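Local coordinates for protein MGS-M5 (Unidentified, PDB 4Q3N) that probably interconverts L-lactate and pyruvate with NAD as the redox cofactor, as a Rossmann-fold L-lactate dehydrogenase, at residues S120-V123 and D124-A127; D218-Y221 and E222-R226; Y232-G235 and M236-V239. One frame throughout, in Å; residues are numbered along the deposited sequence.

Contact 1. Residues S120-V123 and D124-A127; sequences SNPV and DVLA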
ATOM      1  N   SER A 120     -14.569   5.267 -23.468  1.00 28.23           N
ATOM      2  CA  SER A 120     -15.901   5.504 -24.032  1.00 30.26           C
ATOM      3  C   SER A 120     -16.362   4.312 -24.858  1.00 30.12           C
ATOM      4  O   SER A 120     -15.556   3.760 -25.564  1.00 29.32           O
ATOM      5  CB  SER A 120     -15.881   6.747 -24.924  1.00 31.35           C
ATOM      6  OG  SER A 120     -15.406   7.879 -24.230  1.00 32.62           O
ATOM      7  N   ASN A 121     -17.649   3.970 -24.836  1.00 30.58           N
ATOM      8  CA  ASN A 121     -18.161   2.886 -25.666  1.00 34.16           C
ATOM      9  C   ASN A 121     -18.808   3.392 -26.925  1.00 34.49           C
ATOM     10  O   ASN A 121     -19.442   4.425 -26.883  1.00 36.37           O
ATOM     11  CB  ASN A 121     -19.180   2.044 -24.894  1.00 36.63           C
ATOM     12  CG  ASN A 121     -18.505   1.134 -23.880  1.00 37.62           C
ATOM     13  OD1 ASN A 121     -18.906   1.069 -22.718  1.00 40.14           O
ATOM     14  ND2 ASN A 121     -17.455   0.452 -24.318  1.00 35.16           N
ATOM     15  N   PRO A 122     -18.686   2.636 -28.046  1.00 34.95           N
ATOM     16  CA  PRO A 122     -18.013   1.321 -28.148  1.00 33.39           C
ATOM     17  C   PRO A 122     -16.498   1.495 -28.253  1.00 31.03           C
ATOM     18  O   PRO A 122     -15.977   2.154 -29.165  1.00 32.83           O
ATOM     19  CB  PRO A 122     -18.623   0.708 -29.433  1.00 33.85           C
ATOM     20  CG  PRO A 122     -19.042   1.869 -30.224  1.00 36.64           C
ATOM     21  CD  PRO A 122     -19.431   2.969 -29.281  1.00 35.81           C
ATOM     22  N   VAL A 123     -15.804   0.946 -27.283  1.00 28.15           N
ATOM     23  CA  VAL A 123     -14.441   1.336 -27.036  1.00 28.60           C
ATOM     24  C   VAL A 123     -13.486   0.933 -28.184  1.00 28.67           C
ATOM     25  O   VAL A 123     -12.559   1.661 -28.501  1.00 29.17           O
ATOM     26  CB  VAL A 123     -13.963   0.748 -25.673  1.00 26.21           C
ATOM     27  CG1 VAL A 123     -13.999  -0.806 -25.690  1.00 26.16           C
ATOM     28  CG2 VAL A 123     -12.530   1.249 -25.318  1.00 26.84           C
ATOM     29  N   ASP A 124     -13.719  -0.205 -28.832  1.00 27.30           N
ATOM     30  CA  ASP A 124     -12.781  -0.627 -29.881  1.00 28.52           C
ATOM     31  C   ASP A 124     -12.874   0.309 -31.064  1.00 29.39           C
ATOM     32  O   ASP A 124     -11.855   0.722 -31.604  1.00 29.63           O
ATOM     33  CB  ASP A 124     -13.036  -2.078 -30.312  1.00 29.72           C
ATOM     34  CG  ASP A 124     -12.924  -3.043 -29.132  1.00 32.28           C
ATOM     35  OD1 ASP A 124     -11.826  -3.125 -28.538  1.00 30.03           O
ATOM     36  OD2 ASP A 124     -13.949  -3.662 -28.762  1.00 34.82           O
ATOM     37  N   VAL A 125     -14.092   0.688 -31.463  1.00 28.40           N
ATOM     38  CA  VAL A 125     -14.202   1.550 -32.636  0.50 29.93           C
ATOM     39  C   VAL A 125     -13.712   2.949 -32.263  1.00 30.29           C
ATOM     40  O   VAL A 125     -12.984   3.560 -33.038  1.00 32.61           O
ATOM     41  CB  VAL A 125     -15.646   1.602 -33.235  0.50 34.80           C
ATOM     42  CG1 VAL A 125     -16.246   0.190 -33.387  0.50 35.27           C
ATOM     43  CG2 VAL A 125     -16.544   2.503 -32.441  0.50 35.46           C
ATOM     44  N   LEU A 126     -14.014   3.418 -31.055  1.00 28.11           N
ATOM     45  CA  LEU A 126     -13.664   4.780 -30.675  1.00 27.93           C
ATOM     46  C   LEU A 126     -12.163   4.928 -30.425  1.00 28.24           C
ATOM     47  O   LEU A 126     -11.596   5.996 -30.671  1.00 29.89           O
ATOM     48  CB  LEU A 126     -14.480   5.223 -29.444  1.00 26.12           C
ATOM     49  CG  LEU A 126     -15.983   5.396 -29.755  1.00 28.06           C
ATOM     50  CD1 LEU A 126     -16.707   5.861 -28.507  1.00 28.55           C
ATOM     51  CD2 LEU A 126     -16.269   6.336 -30.985  1.00 28.06           C
ATOM     52  N   ALA A 127     -11.514   3.844 -30.016  1.00 25.30           N
ATOM     53  CA  ALA A 127     -10.047   3.854 -29.918  1.00 25.70           C
ATOM     54  C   ALA A 127      -9.407   4.003 -31.295  1.00 26.53           C
ATOM     55  O   ALA A 127      -8.409   4.753 -31.485  1.00 27.55           O
ATOM     56  CB  ALA A 127      -9.532   2.558 -29.200  1.00 27.03           C
TER
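Leu-126 folds back over the chain that leads into its own helix, a compact example of a first-turn side chain packing on the residues that precede it. Its CB rests on the carbonyl of Pro-122, and CG comes nearer, 3.3 Å from Pro-122 O. With chi1 at -68° CG lies beside the backbone N, which carries the branch back along the incoming chain. CD1 then reaches Asn-121 O at 3.5 Å and Ser-120 CB at 3.8 Å, and also meets the ring carbon Pro-122 CD at 4.0 Å. The N-H of Leu-126 donates to Pro-122 O over 3.0 Å, and the next bond runs from Ala-127 N to Val-123 O at 2.9 Å. Pro-122, whose preceding peptide bond is cis, stands at the N-cap. Ile-100 of helix 89-109 packs on both Leu-126 and Ser-120, while the carboxylate of Asp-124 is held by His-176 N and Ser-256 OG. A sharp turn through a cis proline, leaving the end of strand 115-118 of the parallel sheet and passing straight into a helix, is characteristic here of the Rossmann-type NAD domain of lactate and malate dehydrogenases.

Contact 2. Residues D218-Y221 and E222-R226; sequences DAAY and EIISR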
ATOM      1  N   ASP A 218     -23.225 -11.381 -20.225  1.00 27.82           N
ATOM      2  CA  ASP A 218     -24.446 -10.746 -19.708  1.00 27.33           C
ATOM      3  C   ASP A 218     -24.169  -9.814 -18.535  1.00 26.05           C
ATOM      4  O   ASP A 218     -25.087  -9.155 -18.059  1.00 26.94           O
ATOM      5  CB  ASP A 218     -25.418 -11.813 -19.240  1.00 28.45           C
ATOM      6  CG  ASP A 218     -26.860 -11.334 -19.191  1.00 32.44           C
ATOM      7  OD1 ASP A 218     -27.325 -10.563 -20.093  1.00 31.62           O
ATOM      8  OD2 ASP A 218     -27.561 -11.802 -18.271  1.00 34.35           O
ATOM      9  N   ALA A 219     -22.910  -9.759 -18.077  1.00 25.01           N
ATOM     10  CA  ALA A 219     -22.575  -9.014 -16.845  1.00 25.16           C
ATOM     11  C   ALA A 219     -22.947  -7.533 -16.859  1.00 26.76           C
ATOM     12  O   ALA A 219     -23.562  -7.039 -15.915  1.00 28.21           O
ATOM     13  CB  ALA A 219     -21.079  -9.165 -16.524  1.00 24.56           C
ATOM     14  N   ALA A 220     -22.603  -6.813 -17.922  1.00 25.76           N
ATOM     15  CA  ALA A 220     -22.977  -5.404 -18.010  1.00 26.14           C
ATOM     16  C   ALA A 220     -24.478  -5.210 -17.941  1.00 29.68           C
ATOM     17  O   ALA A 220     -24.989  -4.337 -17.225  1.00 30.81           O
ATOM     18  CB  ALA A 220     -22.448  -4.793 -19.311  1.00 26.94           C
ATOM     19  N   TYR A 221     -25.197  -5.979 -18.747  1.00 27.49           N
ATOM     20  CA  TYR A 221     -26.656  -5.863 -18.745  1.00 28.98           C
ATOM     21  C   TYR A 221     -27.219  -6.084 -17.358  1.00 28.91           C
ATOM     22  O   TYR A 221     -28.150  -5.401 -16.900  1.00 28.25           O
ATOM     23  CB  TYR A 221     -27.302  -6.886 -19.699  1.00 29.50           C
ATOM     24  CG  TYR A 221     -28.800  -6.777 -19.672  1.00 30.09           C
ATOM     25  CD1 TYR A 221     -29.554  -7.437 -18.710  1.00 31.98           C
ATOM     26  CD2 TYR A 221     -29.468  -6.016 -20.628  1.00 30.36           C
ATOM     27  CE1 TYR A 221     -30.965  -7.312 -18.679  1.00 32.76           C
ATOM     28  CE2 TYR A 221     -30.846  -5.902 -20.618  1.00 33.61           C
ATOM     29  CZ  TYR A 221     -31.590  -6.551 -19.641  1.00 34.71           C
ATOM     30  OH  TYR A 221     -32.953  -6.458 -19.645  1.00 36.68           O
ATOM     31  N   GLU A 222     -26.679  -7.102 -16.714  1.00 27.08           N
ATOM     32  CA  GLU A 222     -27.166  -7.511 -15.405  1.00 31.60           C
ATOM     33  C   GLU A 222     -26.989  -6.354 -14.394  1.00 29.56           C
ATOM     34  O   GLU A 222     -27.908  -6.033 -13.617  1.00 30.15           O
ATOM     35  CB  GLU A 222     -26.399  -8.774 -14.970  1.00 35.20           C
ATOM     36  CG  GLU A 222     -26.956  -9.539 -13.835  1.00 41.90           C
ATOM     37  CD  GLU A 222     -28.429  -9.890 -14.019  1.00 50.53           C
ATOM     38  OE1 GLU A 222     -28.729 -10.753 -14.877  1.00 50.63           O
ATOM     39  OE2 GLU A 222     -29.266  -9.282 -13.291  1.00 50.63           O
ATOM     40  N   ILE A 223     -25.811  -5.732 -14.417  1.00 26.90           N
ATOM     41  CA  ILE A 223     -25.530  -4.655 -13.490  1.00 25.87           C
ATOM     42  C   ILE A 223     -26.400  -3.425 -13.825  1.00 25.96           C
ATOM     43  O   ILE A 223     -27.059  -2.861 -12.958  1.00 25.84           O
ATOM     44  CB  ILE A 223     -24.036  -4.313 -13.498  1.00 25.29           C
ATOM     45  CG1 ILE A 223     -23.247  -5.450 -12.796  1.00 21.73           C
ATOM     46  CG2 ILE A 223     -23.774  -2.970 -12.714  1.00 23.78           C
ATOM     47  CD1 ILE A 223     -21.673  -5.500 -13.182  1.00 20.58           C
ATOM     48  N   ILE A 224     -26.417  -3.040 -15.093  1.00 26.25           N
ATOM     49  CA  ILE A 224     -27.245  -1.910 -15.545  1.00 27.53           C
ATOM     50  C   ILE A 224     -28.674  -2.090 -15.136  1.00 29.66           C
ATOM     51  O   ILE A 224     -29.314  -1.131 -14.683  1.00 28.89           O
ATOM     52  CB  ILE A 224     -27.160  -1.755 -17.076  1.00 28.60           C
ATOM     53  CG1 ILE A 224     -25.752  -1.260 -17.477  1.00 28.91           C
ATOM     54  CG2 ILE A 224     -28.251  -0.795 -17.611  1.00 31.01           C
ATOM     55  CD1 ILE A 224     -25.383  -1.600 -18.920  1.00 30.09           C
ATOM     56  N   SER A 225     -29.199  -3.315 -15.255  1.00 30.63           N
ATOM     57  CA  SER A 225     -30.612  -3.502 -14.949  1.00 34.62           C
ATOM     58  C   SER A 225     -30.888  -3.366 -13.435  1.00 34.31           C
ATOM     59  O   SER A 225     -32.034  -3.230 -13.023  1.00 33.53           O
ATOM     60  CB  SER A 225     -31.116  -4.874 -15.426  1.00 38.24           C
ATOM     61  OG  SER A 225     -30.533  -5.909 -14.630  1.00 40.95           O
ATOM     62  N   ARG A 226     -29.849  -3.460 -12.611  1.00 30.51           N
ATOM     63  CA  ARG A 226     -30.015  -3.443 -11.147  1.00 31.66           C
ATOM     64  C   ARG A 226     -29.641  -2.108 -10.485  1.00 31.67           C
ATOM     65  O   ARG A 226     -30.216  -1.718  -9.459  1.00 31.24           O
ATOM     66  CB  ARG A 226     -29.139  -4.534 -10.520  1.00 30.33           C
ATOM     67  CG  ARG A 226     -29.720  -5.894 -10.650  1.00 32.39           C
ATOM     68  CD  ARG A 226     -28.582  -6.911 -10.439  1.00 33.19           C
ATOM     69  NE  ARG A 226     -29.056  -8.247 -10.811  1.00 35.98           N
ATOM     70  CZ  ARG A 226     -29.647  -9.079  -9.984  1.00 38.86           C
ATOM     71  NH1 ARG A 226     -29.876  -8.714  -8.729  1.00 39.64           N
ATOM     72  NH2 ARG A 226     -30.020 -10.278 -10.421  1.00 40.95           N
TER
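Glu-222 is bonded in two directions along helix 206-227: its N-H goes back to Asp-218 O at 2.9 Å, while its carboxylate reaches forward to Arg-226. That forward link is a salt bridge, with Arg-226 NE only 2.7 Å from Glu-222 OE2. The oxygen is met on its anti side, and it lies close to the plane of the guanidinium. A second, weak bond comes from Arg-226 NH2 to the same oxygen. Although CG starts out anti to the backbone N (chi1 -166°), a bend at chi2 (52°) turns OE2 toward the arginine one turn on.

The next turn has its own polar link: Ser-225 OG donates to Glu-222 O over 2.8 Å, approaching from above the carbonyl plane, while Ser-225 N bonds to Tyr-221 O. The other carboxylate oxygen of the glutamate, OE1, stands 3.7 Å from Asp-218 OD2, and the two carboxylate planes are almost perpendicular, 82° apart.

Packing is sparser. Ile-224 lays CG1 and CD1 against Ala-220 O, its CD1 standing 4.4 Å from Ala-220 CB, while Tyr-221 brings ring atom CE1 within 4.1 Å of Ser-225 CB. Ala-219 and Ile-223 take the buried flank, against Arg-152 of helix 147-161 and His-50 of the second subunit.

Arg-226 NH1 also forms a salt bridge to Glu-42 of the second subunit, so Arg-226 is shared by an acid of its own helix and one across the interface. The chemistry suggests that Arg-226 offsets part of the negative charge that gathers at Asp-218 and Glu-222, while through Glu-42 the same cation ties the helix to the neighbouring subunit.

Contact 3. Residues Y232-G235 and M236-V239; sequences YGIG and MALV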
ATOM      1  N   TYR A 232     -17.910   0.718 -11.263  1.00 20.24           N
ATOM      2  CA  TYR A 232     -16.815   0.390 -10.335  1.00 20.29           C
ATOM      3  C   TYR A 232     -15.798  -0.557 -10.985  1.00 21.98           C
ATOM      4  O   TYR A 232     -14.555  -0.398 -10.868  1.00 20.94           O
ATOM      5  CB  TYR A 232     -17.388  -0.207  -9.034  1.00 20.63           C
ATOM      6  CG  TYR A 232     -18.177   0.823  -8.220  1.00 21.99           C
ATOM      7  CD1 TYR A 232     -17.655   2.089  -7.997  1.00 22.37           C
ATOM      8  CD2 TYR A 232     -19.430   0.512  -7.689  1.00 21.04           C
ATOM      9  CE1 TYR A 232     -18.361   3.036  -7.260  1.00 21.70           C
ATOM     10  CE2 TYR A 232     -20.145   1.442  -6.952  1.00 25.14           C
ATOM     11  CZ  TYR A 232     -19.605   2.706  -6.753  1.00 24.14           C
ATOM     12  OH  TYR A 232     -20.326   3.655  -6.063  1.00 22.92           O
ATOM     13  N   GLY A 233     -16.300  -1.545 -11.702  1.00 22.50           N
ATOM     14  CA  GLY A 233     -15.409  -2.475 -12.401  1.00 22.36           C
ATOM     15  C   GLY A 233     -14.466  -1.792 -13.381  1.00 22.62           C
ATOM     16  O   GLY A 233     -13.240  -1.936 -13.279  1.00 20.32           O
ATOM     17  N   ILE A 234     -14.992  -1.012 -14.321  1.00 21.68           N
ATOM     18  CA  ILE A 234     -14.120  -0.367 -15.316  0.50 21.18           C
ATOM     19  C   ILE A 234     -13.172   0.617 -14.610  1.00 21.33           C
ATOM     20  O   ILE A 234     -12.019   0.787 -15.008  1.00 22.81           O
ATOM     21  CB  ILE A 234     -14.960   0.341 -16.407  0.50 22.21           C
ATOM     22  CG1 ILE A 234     -14.064   0.893 -17.526  0.50 23.13           C
ATOM     23  CG2 ILE A 234     -15.831   1.435 -15.797  0.50 22.52           C
ATOM     24  CD1 ILE A 234     -13.235  -0.178 -18.277  0.50 22.42           C
ATOM     25  N   GLY A 235     -13.656   1.257 -13.549  1.00 21.66           N
ATOM     26  CA  GLY A 235     -12.783   2.184 -12.839  1.00 20.76           C
ATOM     27  C   GLY A 235     -11.483   1.511 -12.388  1.00 22.12           C
ATOM     28  O   GLY A 235     -10.386   2.066 -12.541  1.00 22.62           O
ATOM     29  N   MET A 236     -11.586   0.320 -11.820  1.00 20.36           N
ATOM     30  CA  MET A 236     -10.363  -0.384 -11.347  1.00 20.36           C
ATOM     31  C   MET A 236      -9.531  -0.968 -12.502  1.00 21.34           C
ATOM     32  O   MET A 236      -8.297  -1.068 -12.405  1.00 23.53           O
ATOM     33  CB  MET A 236     -10.770  -1.484 -10.362  1.00 20.01           C
ATOM     34  CG  MET A 236     -11.244  -0.843  -9.012  1.00 22.51           C
ATOM     35  SD  MET A 236     -11.632  -2.034  -7.734  1.00 23.75           S
ATOM     36  CE  MET A 236      -9.926  -2.569  -7.287  1.00 18.23           C
ATOM     37  N   ALA A 237     -10.194  -1.348 -13.608  1.00 21.89           N
ATOM     38  CA  ALA A 237      -9.473  -1.791 -14.802  1.00 22.61           C
ATOM     39  C   ALA A 237      -8.628  -0.616 -15.326  1.00 22.79           C
ATOM     40  O   ALA A 237      -7.457  -0.797 -15.675  1.00 22.42           O
ATOM     41  CB  ALA A 237     -10.488  -2.264 -15.926  1.00 21.00           C
ATOM     42  N   LEU A 238      -9.236   0.584 -15.416  1.00 20.80           N
ATOM     43  CA  LEU A 238      -8.496   1.755 -15.906  1.00 21.37           C
ATOM     44  C   LEU A 238      -7.305   2.107 -14.968  1.00 20.57           C
ATOM     45  O   LEU A 238      -6.225   2.542 -15.428  1.00 20.91           O
ATOM     46  CB  LEU A 238      -9.408   2.982 -16.042  1.00 21.14           C
ATOM     47  CG  LEU A 238     -10.501   2.840 -17.128  1.00 22.65           C
ATOM     48  CD1 LEU A 238     -11.620   3.938 -17.038  1.00 19.16           C
ATOM     49  CD2 LEU A 238      -9.843   2.797 -18.546  1.00 22.92           C
ATOM     50  N   VAL A 239      -7.523   1.960 -13.667  1.00 19.48           N
ATOM     51  CA  VAL A 239      -6.408   2.165 -12.729  1.00 19.77           C
ATOM     52  C   VAL A 239      -5.269   1.207 -13.039  1.00 21.49           C
ATOM     53  O   VAL A 239      -4.074   1.589 -13.084  1.00 21.47           O
ATOM     54  CB  VAL A 239      -6.858   1.988 -11.269  1.00 18.90           C
ATOM     55  CG1 VAL A 239      -5.575   2.009 -10.343  1.00 16.39           C
ATOM     56  CG2 VAL A 239      -7.823   3.120 -10.939  1.00 19.48           C
TER
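Leu-238 overlaps the carbonyl one turn behind it, with CG 3.3 Å from Ile-234 O and CD1 extending past that oxygen toward the isoleucine side chain. CG stands opposite the carbonyl carbon (chi1 -66°), which turns the branch to the preceding turn. The touch between Leu-238 CD1 and Ile-234 CG1 belongs to one of two conformers of the isoleucine and is therefore doubtful in detail. Val-239 repeats the theme, its CG2 3.2 Å from Gly-235 O, and Met-236 CG sits 3.8 Å from Tyr-232 O, so several aliphatic groups lie against carbonyl oxygens of the preceding turn.

Those oxygens also accept backbone bonds. Leu-238 N reaches Ile-234 O over 2.8 Å; Gly-233 O accepts Ala-237 N and a weak second bond from Met-236 N.

At the start of the helix, Asp-47 of the second subunit receives the N-H groups of Tyr-232 and Gly-233 on its two carboxylate oxygens, and Tyr-20 of that subunit bonds Tyr-232 O. Farther on, Leu-238 and Val-239 pack on helix 13-25 of their own chain. The chemistry implies a mostly apolar segment whose backbone bonds are largely made within the helix, while its first N-H groups, and Tyr-232 O in addition, meet polar groups of the second subunit; the helix dipole would be expected to stabilise the carboxylate charge of Asp-47.

Followed from the N terminus, the chain meets three local contacts in series; contacts 2 and 3 each lie within one helix, while contact 1 joins a loop to the first turn of its helix, and none nests in or crosses another. Contact 1 closes the bend between strand 115-118 and helix 123-134 in the NAD-binding region. The other two belong to the C-terminal family region: contact 2 near the end of helix 206-227, contact 3 at the start of helix 232-246, which follows it directly. Their centres lie about 16 Å apart, and contact 1 stands about 19 Å and 16 Å from contacts 2 and 3, centre to centre. Contacts 2 and 3 both face the second subunit, whereas contact 1 meets no other chain.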